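Local structure of beta chain (6IYH) at residues F8-L13 / A127-M132; G42-I47 / N56-A61. The protein binds haem as the beta chain of a four-chain haemoglobin and so probably carries oxygen in the red blood cells of the Persian sturgeon. One frame throughout, in Å; residues are numbered along the deposited sequence.

Contact 1: residues F8-L13 / A127-M132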
# COMPACT_ATOMS: atom_id res chain seq x y z
N PHE B 8 -24.16 16.66 -5.41
CA PHE B 8 -24.73 17.53 -4.44
C PHE B 8 -24.00 17.51 -3.11
O PHE B 8 -23.77 18.56 -2.53
CB PHE B 8 -26.17 17.10 -4.16
CG PHE B 8 -26.88 17.96 -3.17
CD1 PHE B 8 -27.34 19.21 -3.54
CD2 PHE B 8 -27.06 17.54 -1.88
CE1 PHE B 8 -28.00 19.97 -2.63
CE2 PHE B 8 -27.71 18.31 -0.95
CZ PHE B 8 -28.19 19.52 -1.33
N ALA B 9 -23.68 16.32 -2.62
CA ALA B 9 -22.89 16.14 -1.39
C ALA B 9 -21.55 16.88 -1.49
O ALA B 9 -21.16 17.52 -0.52
CB ALA B 9 -22.68 14.64 -1.09
N ILE B 10 -20.91 16.82 -2.65
CA ILE B 10 -19.62 17.46 -2.88
C ILE B 10 -19.77 18.98 -2.98
O ILE B 10 -19.12 19.69 -2.20
CB ILE B 10 -18.93 16.92 -4.16
CG1 ILE B 10 -18.58 15.46 -3.92
CG2 ILE B 10 -17.70 17.72 -4.54
CD1 ILE B 10 -18.17 14.74 -5.19
N THR B 11 -20.64 19.48 -3.88
CA THR B 11 -20.71 20.92 -4.12
C THR B 11 -21.35 21.67 -2.91
O THR B 11 -20.88 22.78 -2.58
CB THR B 11 -21.39 21.24 -5.45
OG1 THR B 11 -22.69 20.69 -5.37
CG2 THR B 11 -20.63 20.64 -6.59
N THR B 12 -22.27 21.05 -2.16
CA THR B 12 -22.82 21.73 -0.97
C THR B 12 -21.81 21.84 0.15
O THR B 12 -21.73 22.87 0.81
CB THR B 12 -24.14 21.18 -0.37
OG1 THR B 12 -23.92 19.93 0.25
CG2 THR B 12 -25.16 20.95 -1.45
N LEU B 13 -21.06 20.78 0.38
CA LEU B 13 -20.05 20.86 1.43
C LEU B 13 -18.96 21.82 1.00
O LEU B 13 -18.49 22.60 1.83
CB LEU B 13 -19.47 19.45 1.71
CG LEU B 13 -18.59 19.42 2.96
CD1 LEU B 13 -18.52 18.04 3.64
CD2 LEU B 13 -17.14 19.65 2.56
N ALA B 127 -18.83 9.21 1.96
CA ALA B 127 -18.62 8.27 0.87
C ALA B 127 -18.41 8.99 -0.40
O ALA B 127 -17.52 8.66 -1.17
CB ALA B 127 -19.75 7.24 0.77
N ALA B 128 -19.19 10.05 -0.64
CA ALA B 128 -19.00 10.86 -1.84
C ALA B 128 -17.64 11.60 -1.89
O ALA B 128 -16.98 11.62 -2.92
CB ALA B 128 -20.11 11.91 -1.97
N TRP B 129 -17.24 12.15 -0.76
CA TRP B 129 -15.92 12.78 -0.62
C TRP B 129 -14.75 11.76 -0.77
O TRP B 129 -13.76 12.09 -1.39
CB TRP B 129 -15.79 13.59 0.67
CG TRP B 129 -16.40 14.91 0.44
CD1 TRP B 129 -17.69 15.26 0.66
CD2 TRP B 129 -15.77 16.00 -0.16
NE1 TRP B 129 -17.91 16.58 0.22
CE2 TRP B 129 -16.74 17.03 -0.32
CE3 TRP B 129 -14.48 16.21 -0.67
CZ2 TRP B 129 -16.44 18.27 -0.86
CZ3 TRP B 129 -14.17 17.47 -1.25
CH2 TRP B 129 -15.15 18.48 -1.32
N GLN B 130 -14.92 10.57 -0.26
CA GLN B 130 -13.89 9.54 -0.49
C GLN B 130 -13.75 9.20 -1.97
O GLN B 130 -12.67 9.07 -2.50
CB GLN B 130 -14.20 8.34 0.33
CG GLN B 130 -13.20 7.21 0.18
CD GLN B 130 -11.83 7.63 0.69
OE1 GLN B 130 -11.71 8.42 1.63
NE2 GLN B 130 -10.78 7.12 0.01
N LYS B 131 -14.88 9.17 -2.70
CA LYS B 131 -14.84 8.94 -4.10
C LYS B 131 -14.14 10.08 -4.79
O LYS B 131 -13.30 9.88 -5.67
CB LYS B 131 -16.30 8.71 -4.63
CG LYS B 131 -16.36 8.53 -6.13
CD LYS B 131 -17.79 8.30 -6.55
CE LYS B 131 -17.88 8.35 -8.05
NZ LYS B 131 -19.25 7.87 -8.44
N MET B 132 -14.44 11.32 -4.40
CA MET B 132 -13.76 12.45 -4.97
C MET B 132 -12.27 12.41 -4.68
O MET B 132 -11.43 12.68 -5.55
CB MET B 132 -14.31 13.80 -4.43
CG MET B 132 -13.75 15.07 -5.05
SD MET B 132 -14.33 15.26 -6.80
CE MET B 132 -12.90 15.88 -7.56
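W129 lays its indole along the turn of helix 4-14 formed by A9, I10 and L13. Its CG is anti to its own carbonyl carbon (chi1 -82°), and chi2 of 90° turns the ring plane perpendicular to the plane through CA, CB and CG; W129 NE1 and CZ2 both meet helix 4-14. I10 CG1 lies over one face of the ring, offset toward the rim, while I10 CG2 comes within 3.9 Å of W129 CZ2. L13, with CG anti to the backbone N, approaches the indole obliquely: its CB is 3.6 Å from W129 NE1, and its CD2 is 3.8 Å from W129 CZ2. At the edge, near the ring plane, W129 NE1 gives a weak hydrogen bond of 3.5 Å to A9 O. That carbonyl also receives a weak backbone bond from L13 N, so A9 O takes part in two long, weak bonds.

Beside the indole two small residues meet: A9 CB and A128 CB lie 3.9 Å apart. The axes of the two short segments approach to 9.1 Å at a crossing angle of -90°. I10 fills the next position: its CD1 end reaches M132 CB at 4.0 Å, the two side chains crossing at about a right angle.

All six touching residues are buried. This is the perpendicular packing of the first helix on the last in the globin fold, the A and H helices. I74 of helix 57-75 also touches I10 and W129, L113 of helix 100-117 meets L13 and W129, and Y121 in the loop before helix 123-142 packs on both L13 and W129.

Contact 2: residues G42-I47 / N56-A61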
# COMPACT_ATOMS: atom_id res chain seq x y z
N GLY B 42 11.39 20.99 1.78
CA GLY B 42 12.53 21.83 2.26
C GLY B 42 12.47 23.37 2.20
O GLY B 42 12.97 24.03 3.09
N ALA B 43 11.86 23.91 1.15
CA ALA B 43 11.59 25.34 0.99
C ALA B 43 10.83 26.06 2.13
O ALA B 43 10.73 27.30 2.15
CB ALA B 43 10.82 25.51 -0.32
N PHE B 44 10.20 25.32 3.03
CA PHE B 44 9.37 25.88 4.07
C PHE B 44 10.12 26.22 5.33
O PHE B 44 9.56 26.83 6.23
CB PHE B 44 8.21 24.93 4.42
CG PHE B 44 7.19 24.75 3.35
CD1 PHE B 44 7.22 25.43 2.15
CD2 PHE B 44 6.18 23.85 3.56
CE1 PHE B 44 6.27 25.21 1.17
CE2 PHE B 44 5.23 23.62 2.56
CZ PHE B 44 5.28 24.32 1.38
N GLY B 45 11.39 25.82 5.43
CA GLY B 45 12.16 26.02 6.61
C GLY B 45 11.96 24.91 7.60
O GLY B 45 11.86 23.71 7.23
N ASN B 46 11.90 25.28 8.86
CA ASN B 46 11.80 24.34 9.91
C ASN B 46 10.37 23.79 10.02
O ASN B 46 9.42 24.48 10.37
CB ASN B 46 12.27 24.90 11.25
CG ASN B 46 12.15 23.88 12.38
OD1 ASN B 46 12.20 22.62 12.16
ND2 ASN B 46 11.95 24.39 13.61
N ILE B 47 10.25 22.52 9.62
CA ILE B 47 8.99 21.80 9.69
C ILE B 47 9.22 20.47 10.38
O ILE B 47 8.58 19.46 10.01
CB ILE B 47 8.33 21.64 8.32
CG1 ILE B 47 9.31 21.03 7.34
CG2 ILE B 47 7.88 23.01 7.79
CD1 ILE B 47 8.76 20.70 5.96
N ASN B 56 3.77 27.47 11.04
CA ASN B 56 4.52 27.91 9.90
C ASN B 56 3.63 28.53 8.80
O ASN B 56 2.88 27.86 8.10
CB ASN B 56 5.33 26.70 9.37
CG ASN B 56 6.29 27.06 8.29
OD1 ASN B 56 5.97 27.76 7.37
ND2 ASN B 56 7.48 26.51 8.36
N ALA B 57 3.85 29.83 8.53
CA ALA B 57 3.10 30.56 7.48
C ALA B 57 3.17 29.96 6.10
O ALA B 57 2.19 30.00 5.38
CB ALA B 57 3.55 32.05 7.47
N GLN B 58 4.30 29.38 5.72
CA GLN B 58 4.44 28.73 4.44
C GLN B 58 3.67 27.46 4.35
O GLN B 58 3.15 27.18 3.28
CB GLN B 58 5.88 28.49 4.04
CG GLN B 58 6.52 29.84 3.82
CD GLN B 58 7.99 29.73 3.60
OE1 GLN B 58 8.41 29.54 2.46
NE2 GLN B 58 8.82 29.94 4.67
N VAL B 59 3.62 26.74 5.46
CA VAL B 59 2.73 25.55 5.46
C VAL B 59 1.28 25.96 5.22
O VAL B 59 0.55 25.36 4.44
CB VAL B 59 2.90 24.80 6.78
CG1 VAL B 59 1.91 23.62 6.84
CG2 VAL B 59 4.29 24.22 6.84
N HIS B 60 0.84 26.96 5.98
CA HIS B 60 -0.50 27.46 5.80
C HIS B 60 -0.76 27.88 4.37
O HIS B 60 -1.81 27.52 3.77
CB HIS B 60 -0.81 28.60 6.70
CG HIS B 60 -0.53 28.33 8.15
ND1 HIS B 60 -0.21 29.34 9.03
CD2 HIS B 60 -0.39 27.17 8.84
CE1 HIS B 60 0.01 28.82 10.22
NE2 HIS B 60 -0.15 27.51 10.14
N ALA B 61 0.14 28.68 3.76
CA ALA B 61 -0.07 29.09 2.40
C ALA B 61 -0.14 27.93 1.41
O ALA B 61 -0.96 27.89 0.44
CB ALA B 61 1.03 30.11 1.99
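A capped helix start packs here against a haem-side turn: residues 42-47, in the region between helix 19-33 and helix 50-55, meet the N-terminal end of helix 57-75, the globin E helix. N56, the N-cap, works in both directions. Its CG is anti to the backbone N (chi1 -173°), which carries the amide toward the turn. N56 ND2 donates to F44 O at 3.0 Å in a nearly straight bond (175°), with the acceptor almost in the amide plane but the donor standing above the carbonyl plane of F44. A second, weak bond runs from N56 ND2 to N46 O, so two carbonyls of the turn converge on one amide nitrogen. N56 OD1 meanwhile caps the helix, accepting from V59 N at 3.2 Å and more weakly from Q58 N.

Apolar packing adjoins these bonds. F44 CD1 touches Q58 CB at 3.8 Å, and V59 CG2 touches both F44 CD2 (3.8 Å) and I47 CG2 (3.9 Å). The backbone carbonyl Q58 O lies over one face of the F44 ring, offset toward the rim. I47 holds CG1 in the crowded position between N and carbonyl carbon (chi1 53°), and its CG2 also packs on N56 ND2 at 3.6 Å. V59 continues onto L27, V28 and L31 of helix 19-33, and the F44 ring meets that of F41. A43 touches the haem.

With both ends of its amide engaged, N56 has its rotation fixed. Donating to the turn's carbonyls probably polarises the amide and strengthens OD1 as an acceptor, coupling the turn beside the haem to the backbone NH groups of Q58 and V59 in the first turn of the helix.

Overall arrangement
Contact 1 is buried, whereas contact 2 is only partly so, with exposed residues at its margin. Their centres lie 29 Å apart on opposite sides of the chain's centre, and their nearest atoms are about 17 Å apart. In sequence, contact 1 joins helices near the two ends of the chain, while contact 2 is a local closure across helix 50-55. Helix 57-75 links them: its start forms contact 2, and its later residues I74 and A73 pack against contact 1. The chemistry follows the setting. Contact 1 relies on apolar packing with one weak hydrogen bond, contact 2 on a nearly straight amide-to-carbonyl bond and a helix cap beside a smaller apolar patch, at the edge of the haem pocket.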